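Local coordinates for protein terminal uridylyltransferase 1 (Trypanosoma brucei, PDB 5HZD) that adds uridines from UTP to the 3' ends of guide RNAs, ribosomal RNAs and some messenger RNAs, and takes part in mitochondrial RNA editing, at residues R39-R42 with I43-L47; R99-D102 with K103-V106; L142-N145 with A146-I150; R486-T489 with E490-R493. All coordinates share one frame; numbering follows the deposited sequence. Where two conformers were deposited one is given.

Interaction 1: R39-R42 with I43-L47; sequences RLRR and IAQKL. With SO4 (sulfate ion), chain E.
Helix 37-47 follows the C2H2-type zinc finger, and its last turns bring Arg41 against Gln45 and Arg42 against Lys46. NE2 of Gln45 lies over one face of the Arg41 guanidinium, toward its rim, 3.5 Å from Arg41 CZ. The two planes are 54° apart, so this is not a flat stack. An extended chain from CG to NE carries the Arg41 guanidinium out beside Gln45. A water donates to Gln45 OE1 and makes a weak link to Arg41 NE. NH1 of Arg41 hydrogen-bonds Tyr492 OH, on helix 481-497.

This face of the helix packs on that second helix: Leu40 touches Arg493, and Ala44 touches Tyr492. Arg41-Gln45 and Arg42-Lys46 are i to i+4 pairs of helix 37-47. At the C-terminal end Lys46 folds back on its own helix. Bends at chi2 (-59°) and chi4 (-68°) return NZ to Arg42 O, 2.7 Å away. Lys46 N donates to the same oxygen at 3.2 Å from the opposite face of its plane. Leu40 CD2 meets Ile43 CD1 at 4.2 Å. Arg39 holds a sulfate ion, probably from the crystallisation liquor, by the edge of its guanidinium. NH1 of Arg39 gives O4 of the sulfate a bond of 3.2 Å, and NH2 of Arg39 reaches O1 at 3.0 Å. NH2 is also salt-bridged to Asp36.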
# COMPACT_ATOMS: atom_id res chain seq x y z
N ARG A 39 16.15 16.80 -25.19
CA ARG A 39 15.15 16.89 -26.26
C ARG A 39 13.74 17.19 -25.75
O ARG A 39 13.05 18.06 -26.28
CB ARG A 39 15.14 15.59 -27.06
CG ARG A 39 14.16 15.63 -28.23
CD ARG A 39 14.26 14.38 -29.09
NE ARG A 39 13.94 13.18 -28.32
CZ ARG A 39 12.70 12.74 -28.11
NH1 ARG A 39 11.67 13.38 -28.63
NH2 ARG A 39 12.51 11.65 -27.38
N LEU A 40 13.30 16.45 -24.74
CA LEU A 40 11.96 16.70 -24.22
C LEU A 40 11.92 18.01 -23.44
O LEU A 40 10.89 18.69 -23.43
CB LEU A 40 11.49 15.54 -23.34
CG LEU A 40 11.23 14.23 -24.09
CD1 LEU A 40 10.63 13.19 -23.15
CD2 LEU A 40 10.33 14.46 -25.33
N ARG A 41 13.02 18.35 -22.77
CA ARG A 41 13.10 19.63 -22.07
C ARG A 41 12.93 20.77 -23.05
O ARG A 41 12.23 21.74 -22.76
CB ARG A 41 14.44 19.78 -21.31
CG ARG A 41 14.75 21.18 -20.76
CD ARG A 41 15.93 21.08 -19.77
NE ARG A 41 16.50 22.36 -19.34
CZ ARG A 41 16.20 22.97 -18.20
NH1 ARG A 41 15.32 22.43 -17.36
NH2 ARG A 41 16.77 24.13 -17.89
N ARG A 42 13.59 20.65 -24.20
CA ARG A 42 13.47 21.70 -25.21
C ARG A 42 12.05 21.82 -25.74
O ARG A 42 11.54 22.94 -25.90
CB ARG A 42 14.45 21.45 -26.37
CG ARG A 42 15.87 21.98 -26.12
CD ARG A 42 16.72 21.98 -27.41
NE ARG A 42 17.11 20.63 -27.81
CZ ARG A 42 16.44 19.88 -28.68
NH1 ARG A 42 15.33 20.34 -29.25
NH2 ARG A 42 16.87 18.65 -28.97
N ILE A 43 11.40 20.69 -26.02
CA ILE A 43 10.00 20.72 -26.47
C ILE A 43 9.10 21.39 -25.44
O ILE A 43 8.31 22.29 -25.77
CB ILE A 43 9.48 19.33 -26.87
CG1 ILE A 43 10.27 18.83 -28.08
CG2 ILE A 43 7.99 19.39 -27.21
CD1 ILE A 43 10.07 17.37 -28.41
N ALA A 44 9.22 20.98 -24.17
CA ALA A 44 8.37 21.55 -23.14
C ALA A 44 8.68 23.03 -22.92
O ALA A 44 7.77 23.81 -22.66
CB ALA A 44 8.51 20.78 -21.84
N GLN A 45 9.95 23.42 -23.05
CA GLN A 45 10.32 24.84 -22.92
C GLN A 45 9.72 25.74 -23.99
O GLN A 45 9.56 26.94 -23.76
CB GLN A 45 11.83 25.03 -22.92
CG GLN A 45 12.45 24.82 -21.56
CD GLN A 45 13.96 24.78 -21.63
OE1 GLN A 45 14.53 24.48 -22.68
NE2 GLN A 45 14.61 25.09 -20.52
N LYS A 46 9.42 25.18 -25.16
CA LYS A 46 8.76 25.96 -26.20
C LYS A 46 7.34 26.31 -25.76
O LYS A 46 6.81 27.38 -26.06
CB LYS A 46 8.71 25.20 -27.53
CG LYS A 46 10.08 24.79 -28.03
CD LYS A 46 10.99 25.98 -28.24
CE LYS A 46 12.46 25.60 -28.05
NZ LYS A 46 12.75 25.25 -26.63
N LEU A 47 6.72 25.39 -25.03
CA LEU A 47 5.34 25.56 -24.59
C LEU A 47 5.18 26.54 -23.43
O LEU A 47 4.15 27.19 -23.28
CB LEU A 47 4.72 24.18 -24.26
CG LEU A 47 4.38 23.43 -25.55
CD1 LEU A 47 4.20 21.94 -25.31
CD2 LEU A 47 3.12 24.00 -26.19
S SO4 E . 8.91 10.50 -26.88
O1 SO4 E . 10.21 9.88 -26.63
O2 SO4 E . 8.26 10.84 -25.60
O3 SO4 E . 8.07 9.56 -27.61
O4 SO4 E . 9.12 11.71 -27.67
O HOH W 1 17.03 23.67 -22.50

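Interaction 2: R99-D102 with K103-V106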
# COMPACT_ATOMS: atom_id res chain seq x y z
N ARG A 99 -4.08 -16.85 18.96
CA ARG A 99 -3.58 -18.09 19.58
C ARG A 99 -2.10 -17.94 19.95
O ARG A 99 -1.64 -18.55 20.90
CB ARG A 99 -3.80 -19.29 18.65
CG ARG A 99 -3.02 -20.58 19.01
CD ARG A 99 -3.56 -21.33 20.25
NE ARG A 99 -5.01 -21.31 20.38
CZ ARG A 99 -5.84 -22.13 19.74
NH1 ARG A 99 -5.38 -23.04 18.90
NH2 ARG A 99 -7.15 -22.02 19.94
N TRP A 100 -1.38 -17.09 19.20
CA TRP A 100 0.01 -16.79 19.51
C TRP A 100 0.11 -15.74 20.63
O TRP A 100 0.88 -15.88 21.59
CB TRP A 100 0.69 -16.30 18.23
CG TRP A 100 1.99 -15.63 18.42
CD1 TRP A 100 3.16 -16.20 18.83
CD2 TRP A 100 2.25 -14.24 18.21
NE1 TRP A 100 4.15 -15.23 18.88
CE2 TRP A 100 3.62 -14.03 18.50
CE3 TRP A 100 1.46 -13.17 17.79
CZ2 TRP A 100 4.21 -12.76 18.41
CZ3 TRP A 100 2.04 -11.91 17.70
CH2 TRP A 100 3.42 -11.72 18.00
N HIS A 101 -0.71 -14.71 20.53
CA HIS A 101 -0.67 -13.63 21.51
C HIS A 101 -2.07 -13.08 21.69
O HIS A 101 -2.59 -12.39 20.83
CB HIS A 101 0.26 -12.53 21.02
CG HIS A 101 0.56 -11.51 22.07
ND1 HIS A 101 1.38 -11.78 23.14
CD2 HIS A 101 0.14 -10.24 22.21
CE1 HIS A 101 1.46 -10.70 23.90
NE2 HIS A 101 0.71 -9.75 23.36
N ASP A 102 -2.70 -13.41 22.83
CA ASP A 102 -4.12 -13.14 22.98
C ASP A 102 -4.52 -11.68 22.83
O ASP A 102 -5.64 -11.37 22.37
CB ASP A 102 -4.65 -13.67 24.32
CG ASP A 102 -6.14 -13.44 24.46
OD1 ASP A 102 -6.89 -14.05 23.66
OD2 ASP A 102 -6.53 -12.61 25.33
N LYS A 103 -3.61 -10.78 23.17
CA LYS A 103 -3.95 -9.36 23.13
C LYS A 103 -3.60 -8.69 21.79
O LYS A 103 -3.88 -7.52 21.62
CB LYS A 103 -3.25 -8.63 24.26
CG LYS A 103 -3.89 -8.96 25.62
CD LYS A 103 -3.14 -8.29 26.73
CE LYS A 103 -3.39 -6.79 26.71
NZ LYS A 103 -2.82 -6.12 27.91
N ALA A 104 -3.00 -9.44 20.88
CA ALA A 104 -2.76 -8.91 19.54
C ALA A 104 -4.07 -8.68 18.77
O ALA A 104 -5.01 -9.49 18.85
CB ALA A 104 -1.88 -9.83 18.76
N ARG A 105 -4.10 -7.60 18.00
CA ARG A 105 -5.21 -7.31 17.10
C ARG A 105 -4.65 -7.01 15.73
O ARG A 105 -3.47 -6.67 15.59
CB ARG A 105 -6.06 -6.14 17.63
CG ARG A 105 -6.74 -6.45 18.99
CD ARG A 105 -7.73 -7.59 18.86
NE ARG A 105 -8.42 -7.83 20.14
CZ ARG A 105 -7.96 -8.63 21.11
NH1 ARG A 105 -6.83 -9.29 20.95
NH2 ARG A 105 -8.64 -8.76 22.24
N VAL A 106 -5.48 -7.17 14.71
CA VAL A 106 -5.03 -7.05 13.33
C VAL A 106 -5.61 -5.77 12.73
O VAL A 106 -6.81 -5.52 12.81
CB VAL A 106 -5.48 -8.29 12.49
CG1 VAL A 106 -5.04 -8.13 11.00
CG2 VAL A 106 -4.85 -9.58 13.05
O HOH W 2 -7.57 -10.01 24.50
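The His101 ring reaches over the end of the turn, and its CD2 lies 3.5 Å from Ala104 N and 4.0 Å from Ala104 CB. With CG anti to the backbone N (chi1 -169°), the imidazole is carried forward beside the chain that follows. NE2 of His101 is hydrogen-bonded to Asp130, and the ring also meets Trp139.

Beneath this overlap the chain makes a type I beta turn from His101 to Ala104. Ala104 N donates to His101 O at 3.0 Å. The Arg105 side chain then comes back over the turn. Its CG is anti to the carbonyl carbon, and a bend at chi2 (-64°) brings the guanidinium round. NH1 of Arg105 donates to Asp102 O at 2.8 Å, with the oxygen near the guanidinium plane. The same NH1 gives Ala104 O a bond of 2.8 Å, from well above that carbonyl plane. One nitrogen thus ties together two carbonyls of the turn. A water joins the neighbouring NH2 to the Asp102 carboxylate: it accepts from Arg105 NH2 at 2.8 Å and donates to Asp102 OD2 at 2.9 Å. The other carboxylate oxygen of Asp102 is salt-bridged to Arg98. Lys103 forms a salt bridge with Asp132.

The turn sits in the central palm domain, of the nucleotidyltransferase type, and leads from helix 80-100 into strand 105-109, an outermost strand of its five-stranded mixed sheet.

Interaction 3: L142-N145 with A146-I150; sequences LEKN and AVRSI
Lys144 CG stands anti to the backbone N (chi1 168°), while Arg148 CG stands anti to its carbonyl carbon (chi1 -59°), and these choices bring the two chains across each other. Lys144 NZ comes 3.5 Å from Arg148 CD. Its distance to Arg148 NE is 4.0 Å, a close approach of like charges. Lys144 NZ has a partner of its own, a hydrogen bond with His169, which probably helps to hold the ammonium in place.

The aliphatic part of Arg148 lies over the backbone of the previous turn, with CG 3.2 Å from Lys144 O. The Arg148 chain then turns its guanidinium toward Asn145. Asn145 and Arg148 run side by side and point the same way. Asn145 OD1 lies at the guanidinium edge, near its plane, 3.0 Å from Arg148 NH1. The amide and guanidinium planes are 65° apart.

All of this sits on the first turns of helix 143-156, in the palm domain, with Leu142 at the N-cap position. Leu142 O accepts from Ala146 N at 3.1 Å. Asn145 O accepts from Ser149 N at 2.8 Å. The inner side is apolar: Val147 and Ile150 touch Ile175 of strand 174-177, and Ala146 touches Phe289. Val147 CG2 also lies 3.4 Å from Glu143 O. The Glu143 carboxylate is salt-bridged to Arg290.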
# COMPACT_ATOMS: atom_id res chain seq x y z
N LEU A 142 10.28 -10.07 19.59
CA LEU A 142 11.31 -10.35 18.57
C LEU A 142 10.67 -10.87 17.31
O LEU A 142 9.98 -11.91 17.29
CB LEU A 142 12.35 -11.30 19.12
CG LEU A 142 13.36 -10.56 20.03
CD1 LEU A 142 14.31 -11.49 20.63
CD2 LEU A 142 14.13 -9.49 19.25
N GLU A 143 10.83 -10.11 16.23
CA GLU A 143 10.01 -10.34 15.06
C GLU A 143 10.35 -11.59 14.28
O GLU A 143 9.46 -12.16 13.66
CB GLU A 143 10.02 -9.11 14.14
CG GLU A 143 9.25 -7.93 14.72
CD GLU A 143 9.69 -6.63 14.05
OE1 GLU A 143 10.84 -6.20 14.33
OE2 GLU A 143 8.90 -6.07 13.28
N LYS A 144 11.62 -12.02 14.29
CA LYS A 144 11.95 -13.26 13.61
C LYS A 144 11.14 -14.41 14.23
O LYS A 144 10.67 -15.34 13.54
CB LYS A 144 13.46 -13.54 13.72
CG LYS A 144 13.87 -14.93 13.30
CD LYS A 144 15.37 -15.18 13.50
CE LYS A 144 15.69 -16.68 13.43
NZ LYS A 144 15.12 -17.34 12.21
N ASN A 145 10.96 -14.35 15.55
CA ASN A 145 10.25 -15.45 16.20
C ASN A 145 8.76 -15.35 15.98
O ASN A 145 8.08 -16.37 15.83
CB ASN A 145 10.60 -15.50 17.70
CG ASN A 145 12.05 -15.74 17.92
OD1 ASN A 145 12.65 -16.54 17.22
ND2 ASN A 145 12.62 -15.04 18.88
N ALA A 146 8.24 -14.13 15.95
CA ALA A 146 6.84 -13.89 15.66
C ALA A 146 6.50 -14.42 14.26
O ALA A 146 5.48 -15.09 14.05
CB ALA A 146 6.53 -12.39 15.75
N VAL A 147 7.37 -14.14 13.29
CA VAL A 147 7.16 -14.65 11.94
C VAL A 147 7.09 -16.17 11.92
O VAL A 147 6.18 -16.73 11.29
CB VAL A 147 8.30 -14.18 10.98
CG1 VAL A 147 8.36 -15.08 9.72
CG2 VAL A 147 8.12 -12.72 10.62
N ARG A 148 8.01 -16.84 12.62
CA ARG A 148 8.03 -18.31 12.63
C ARG A 148 6.80 -18.85 13.37
O ARG A 148 6.17 -19.79 12.90
CB ARG A 148 9.34 -18.86 13.22
CG ARG A 148 10.55 -18.36 12.39
CD ARG A 148 11.89 -18.44 13.10
NE ARG A 148 12.18 -19.79 13.53
CZ ARG A 148 12.40 -20.11 14.81
NH1 ARG A 148 12.34 -19.17 15.75
NH2 ARG A 148 12.67 -21.38 15.14
N SER A 149 6.43 -18.21 14.48
CA SER A 149 5.25 -18.68 15.25
C SER A 149 3.98 -18.60 14.45
O SER A 149 3.20 -19.58 14.41
CB SER A 149 5.09 -17.85 16.53
OG SER A 149 6.18 -18.10 17.41
N ILE A 150 3.74 -17.47 13.80
CA ILE A 150 2.49 -17.32 13.06
C ILE A 150 2.48 -18.16 11.77
O ILE A 150 1.44 -18.69 11.38
CB ILE A 150 2.17 -15.85 12.83
CG1 ILE A 150 1.89 -15.21 14.21
CG2 ILE A 150 0.97 -15.69 11.91
CD1 ILE A 150 1.89 -13.73 14.16

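Interaction 4: R486-T489 with E490-R493. With SO4 (sulfate ion), chain E.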
# COMPACT_ATOMS: atom_id res chain seq x y z
N ARG A 486 16.86 11.43 -15.38
CA ARG A 486 15.90 10.42 -15.84
C ARG A 486 14.50 10.71 -15.31
O ARG A 486 13.51 10.60 -16.04
CB ARG A 486 16.36 8.98 -15.50
CG ARG A 486 17.62 8.58 -16.27
CD ARG A 486 18.20 7.24 -15.81
NE ARG A 486 17.24 6.15 -16.02
CZ ARG A 486 17.13 5.49 -17.17
NH1 ARG A 486 17.91 5.80 -18.19
NH2 ARG A 486 16.23 4.51 -17.29
N VAL A 487 14.40 11.11 -14.05
CA VAL A 487 13.12 11.48 -13.46
C VAL A 487 12.56 12.73 -14.14
O VAL A 487 11.40 12.75 -14.55
CB VAL A 487 13.24 11.72 -11.95
CG1 VAL A 487 11.90 12.22 -11.39
CG2 VAL A 487 13.63 10.40 -11.25
N ARG A 488 13.38 13.77 -14.26
CA ARG A 488 12.93 14.99 -14.93
C ARG A 488 12.46 14.69 -16.35
O ARG A 488 11.49 15.30 -16.81
CB ARG A 488 14.03 16.05 -14.97
CG ARG A 488 14.44 16.61 -13.59
CD ARG A 488 13.28 17.26 -12.81
NE ARG A 488 12.76 18.46 -13.48
CZ ARG A 488 13.30 19.68 -13.42
NH1 ARG A 488 14.42 19.92 -12.72
NH2 ARG A 488 12.72 20.68 -14.06
N THR A 489 13.15 13.80 -17.05
CA THR A 489 12.73 13.40 -18.41
C THR A 489 11.29 12.92 -18.42
O THR A 489 10.49 13.36 -19.27
CB THR A 489 13.59 12.24 -18.99
OG1 THR A 489 14.95 12.67 -19.12
CG2 THR A 489 13.11 11.83 -20.37
N GLU A 490 10.98 12.03 -17.48
CA GLU A 490 9.62 11.48 -17.42
C GLU A 490 8.57 12.52 -17.03
O GLU A 490 7.42 12.43 -17.50
CB GLU A 490 9.56 10.24 -16.50
CG GLU A 490 10.48 9.08 -16.95
CD GLU A 490 10.29 8.65 -18.41
OE1 GLU A 490 9.14 8.67 -18.93
OE2 GLU A 490 11.31 8.30 -19.08
N LEU A 491 8.94 13.50 -16.22
CA LEU A 491 7.96 14.55 -15.89
C LEU A 491 7.67 15.39 -17.14
O LEU A 491 6.50 15.74 -17.39
CB LEU A 491 8.50 15.40 -14.74
CG LEU A 491 8.49 14.67 -13.40
CD1 LEU A 491 9.43 15.38 -12.43
CD2 LEU A 491 7.08 14.60 -12.81
N TYR A 492 8.69 15.70 -17.94
CA TYR A 492 8.43 16.43 -19.19
C TYR A 492 7.58 15.58 -20.10
O TYR A 492 6.69 16.11 -20.77
CB TYR A 492 9.73 16.77 -19.95
CG TYR A 492 10.65 17.73 -19.28
CD1 TYR A 492 10.21 18.99 -18.89
CD2 TYR A 492 11.99 17.40 -19.08
CE1 TYR A 492 11.08 19.89 -18.27
CE2 TYR A 492 12.86 18.28 -18.46
CZ TYR A 492 12.40 19.52 -18.07
OH TYR A 492 13.26 20.41 -17.45
N ARG A 493 7.86 14.27 -20.18
CA ARG A 493 7.13 13.39 -21.08
C ARG A 493 5.66 13.33 -20.65
O ARG A 493 4.77 13.37 -21.52
CB ARG A 493 7.76 12.00 -21.08
CG ARG A 493 7.29 11.15 -22.24
CD ARG A 493 7.68 9.69 -22.18
NE ARG A 493 9.02 9.42 -21.68
CZ ARG A 493 10.14 9.39 -22.41
NH1 ARG A 493 10.17 9.65 -23.72
NH2 ARG A 493 11.27 9.10 -21.78
S SO4 E . 8.91 10.50 -26.88
O1 SO4 E . 10.21 9.88 -26.63
O2 SO4 E . 8.26 10.84 -25.60
O3 SO4 E . 8.07 9.56 -27.61
O4 SO4 E . 9.12 11.71 -27.67
O HOH W 3 13.64 8.23 -17.99
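Arg493 begins beside Thr489: its CB lies 3.5 Å from Thr489 O, the oxygen that accepts the Arg493 backbone N-H. CG stands anti to the backbone N (chi1 -165°) and meets sulfate O2 at 3.5 Å; CD stays near the same oxygen. A bend at chi3 then sets the guanidinium between Glu490 and the sulfate, both at its edge. NE of Arg493 donates to Glu490 OE1 at 2.9 Å. NH2 of Arg493 donates to Glu490 OE2 at 2.8 Å, completing a side-on, two-nitrogen salt bridge. Both carboxylate oxygens are met on the syn side, though about 30° out of the carboxylate plane. NH2 also lies 3.6 Å from Thr489 CG2, because the Thr489 and Arg493 chains run alongside each other. NH1 hydrogen-bonds sulfate O2 at 2.9 Å. This ion probably came from the crystallisation liquor and is also held by Arg39.

A water donates to both Arg486 O and Glu490 OE2. On another side of helix 481-497, Val487 CG1 packs on Leu491 CD1 at 4.1 Å. Leu491 also touches helices 385-409 and 310-324. The Arg488 guanidinium passes obliquely near Tyr492 OH, which accepts a hydrogen bond from Arg41. The two bonds to Glu490 fix the rotation of the Arg493 guanidinium and probably balance part of its charge. The remaining NH1 points to the anion, so this spot is probably favourable for negative groups.

How the interactions relate
The four contacts form two pairs on opposite sides of the chain's centre. Interactions 1 and 4 have centres 11 Å apart, although they lie near the two ends of the chain. Helix 37-47 packs on helix 481-497 there, and both helices touch the same sulfate. This joins the segment after the zinc finger to the C-terminal part. Interactions 2 and 3, with centres 13 Å apart, share the palm domain. Trp100, on helix 80-100, packs against Ala146, Ser149 and Ile150 on helix 143-156. The pairs are far apart: the centres of interactions 1 and 2 are 57 Å from each other. Along the chain the order is 1, 2, 3, 4.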